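Local coordinates for protein alternansucrase (Leuconostoc mesenteroides, PDB 6HVG) that belongs to glycoside hydrolase family 70, pairing a large TIM-barrel-type catalytic region with choline-binding-like repeats, at residues T776-F779 with D780-A783. Sequence-based numbering, arbitrary orientation.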
ATOM      1  N   THR A 776       5.722   7.128   9.641  1.00 62.94           N
ATOM      2  CA  THR A 776       6.824   8.032   9.373  1.00 60.35           C
ATOM      3  C   THR A 776       8.002   7.708  10.287  1.00 65.91           C
ATOM      4  O   THR A 776       7.834   7.634  11.504  1.00 71.54           O
ATOM      5  CB  THR A 776       6.406   9.484   9.631  1.00 59.35           C
ATOM      6  OG1 THR A 776       5.398   9.830   8.699  1.00 57.70           O
ATOM      7  CG2 THR A 776       7.546  10.480   9.391  1.00 66.28           C
ATOM      8  N   PHE A 777       9.197   7.558   9.709  1.00 64.06           N
ATOM      9  CA  PHE A 777      10.381   7.298  10.510  1.00 66.61           C
ATOM     10  C   PHE A 777      11.442   8.349  10.229  1.00 67.73           C
ATOM     11  O   PHE A 777      11.565   8.839   9.115  1.00 65.72           O
ATOM     12  CB  PHE A 777      10.935   5.860  10.348  1.00 66.78           C
ATOM     13  CG  PHE A 777      11.219   5.457   8.950  1.00 64.24           C
ATOM     14  CD1 PHE A 777      12.430   5.778   8.364  1.00 62.83           C
ATOM     15  CD2 PHE A 777      10.296   4.723   8.241  1.00 62.13           C
ATOM     16  CE1 PHE A 777      12.712   5.415   7.075  1.00 63.28           C
ATOM     17  CE2 PHE A 777      10.571   4.324   6.954  1.00 62.42           C
ATOM     18  CZ  PHE A 777      11.783   4.673   6.365  1.00 65.20           C
ATOM     19  N   THR A 778      12.211   8.668  11.261  1.00 67.33           N
ATOM     20  CA  THR A 778      13.256   9.647  11.182  1.00 66.21           C
ATOM     21  C   THR A 778      14.517   8.933  10.631  1.00 61.39           C
ATOM     22  O   THR A 778      14.609   7.711  10.606  1.00 59.23           O
ATOM     23  CB  THR A 778      13.441  10.319  12.577  1.00 64.79           C
ATOM     24  OG1 THR A 778      13.682  11.710  12.395  1.00 75.52           O
ATOM     25  CG2 THR A 778      14.582   9.721  13.367  1.00 66.38           C
ATOM     26  N   PHE A 779      15.480   9.708  10.172  1.00 60.85           N
ATOM     27  CA  PHE A 779      16.743   9.138   9.681  1.00 62.77           C
ATOM     28  C   PHE A 779      17.510   8.353  10.738  1.00 68.60           C
ATOM     29  O   PHE A 779      18.085   7.313  10.415  1.00 72.83           O
ATOM     30  CB  PHE A 779      17.668  10.212   9.100  1.00 60.89           C
ATOM     31  CG  PHE A 779      17.510  10.401   7.625  1.00 59.99           C
ATOM     32  CD1 PHE A 779      17.979   9.430   6.737  1.00 57.51           C
ATOM     33  CD2 PHE A 779      16.905  11.548   7.115  1.00 58.31           C
ATOM     34  CE1 PHE A 779      17.858   9.606   5.369  1.00 53.47           C
ATOM     35  CE2 PHE A 779      16.775  11.717   5.748  1.00 57.29           C
ATOM     36  CZ  PHE A 779      17.241  10.743   4.877  1.00 55.23           C
ATOM     37  N   ASP A 780      17.545   8.841  11.979  1.00 71.93           N
ATOM     38  CA  ASP A 780      18.116   8.088  13.107  1.00 73.17           C
ATOM     39  C   ASP A 780      17.393   6.762  13.300  1.00 69.01           C
ATOM     40  O   ASP A 780      18.022   5.750  13.550  1.00 68.93           O
ATOM     41  CB  ASP A 780      18.076   8.912  14.409  1.00 76.57           C
ATOM     42  CG  ASP A 780      18.664  10.302  14.220  1.00 79.43           C
ATOM     43  OD1 ASP A 780      19.161  10.888  15.203  1.00 80.69           O
ATOM     44  OD2 ASP A 780      18.634  10.811  13.069  1.00 82.82           O
ATOM     45  N   GLN A 781      16.070   6.789  13.220  1.00 64.73           N
ATOM     46  CA  GLN A 781      15.274   5.581  13.337  1.00 66.03           C
ATOM     47  C   GLN A 781      15.666   4.598  12.241  1.00 66.69           C
ATOM     48  O   GLN A 781      15.808   3.402  12.495  1.00 66.94           O
ATOM     49  CB  GLN A 781      13.780   5.900  13.226  1.00 67.21           C
ATOM     50  CG  GLN A 781      13.085   6.251  14.534  1.00 67.70           C
ATOM     51  CD  GLN A 781      11.701   6.803  14.294  1.00 63.36           C
ATOM     52  OE1 GLN A 781      11.563   7.936  13.873  1.00 60.41           O
ATOM     53  NE2 GLN A 781      10.678   5.993  14.522  1.00 66.00           N
ATOM     54  N   LEU A 782      15.847   5.110  11.025  1.00 62.94           N
ATOM     55  CA  LEU A 782      16.316   4.272   9.923  1.00 61.94           C
ATOM     56  C   LEU A 782      17.690   3.635  10.197  1.00 65.73           C
ATOM     57  O   LEU A 782      17.877   2.438   9.963  1.00 70.06           O
ATOM     58  CB  LEU A 782      16.388   5.080   8.644  1.00 59.50           C
ATOM     59  CG  LEU A 782      16.850   4.358   7.371  1.00 56.15           C
ATOM     60  CD1 LEU A 782      16.055   3.107   7.108  1.00 55.11           C
ATOM     61  CD2 LEU A 782      16.731   5.316   6.189  1.00 55.22           C
ATOM     62  N   ALA A 783      18.628   4.431  10.713  1.00 63.38           N
ATOM     63  CA  ALA A 783      19.986   3.961  11.010  1.00 62.48           C
ATOM     64  C   ALA A 783      20.031   2.820  12.023  1.00 64.91           C
ATOM     65  O   ALA A 783      20.799   1.863  11.853  1.00 67.08           O
ATOM     66  CB  ALA A 783      20.851   5.116  11.491  1.00 62.92           C
TER
HETATM   67  O   HOH W   1      16.415  11.757  11.992  1.00 44.83           O
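Gln781 reaches back along the chain and takes the backbone N-H of Thr778 on its side-chain oxygen, N to OE1 2.8 Å, with the donor standing above the plane of the amide and not in it. CG lies beside the backbone N (chi1 -88°) and the side chain runs on extended beyond CG, which brings the amide up to Thr778 N. Phe777 CB and Gln781 CB pack 4.0 Å apart. NE2 of the same amide bonds to Ile769 O, so both of its ends are held. This is the N-terminal end of helix 779-793 in the family 70 region: Gln781, third after the N-cap Thr778, supplies the return bond of a capping box, while the forward half, from the Thr778 side chain, is absent. The first turn closes with hydrogen bonds from Leu782 N to Thr778 O and from Ala783 N to Phe779 O, both 2.9 Å. The tight side is inward, where Phe777 and Leu782 cross at a slant, CE1 lying 4.0 Å from Leu782 CB and 4.1 Å from both methyls; Phe1105 stacks edge-to-face with the Phe777 ring, and Met764 of helix 757-766 touches both residues. Outward the contact is looser and wetter: a water bridges two side chains, 2.8 Å from Thr778 OG1 and donating to Asp780 OD2.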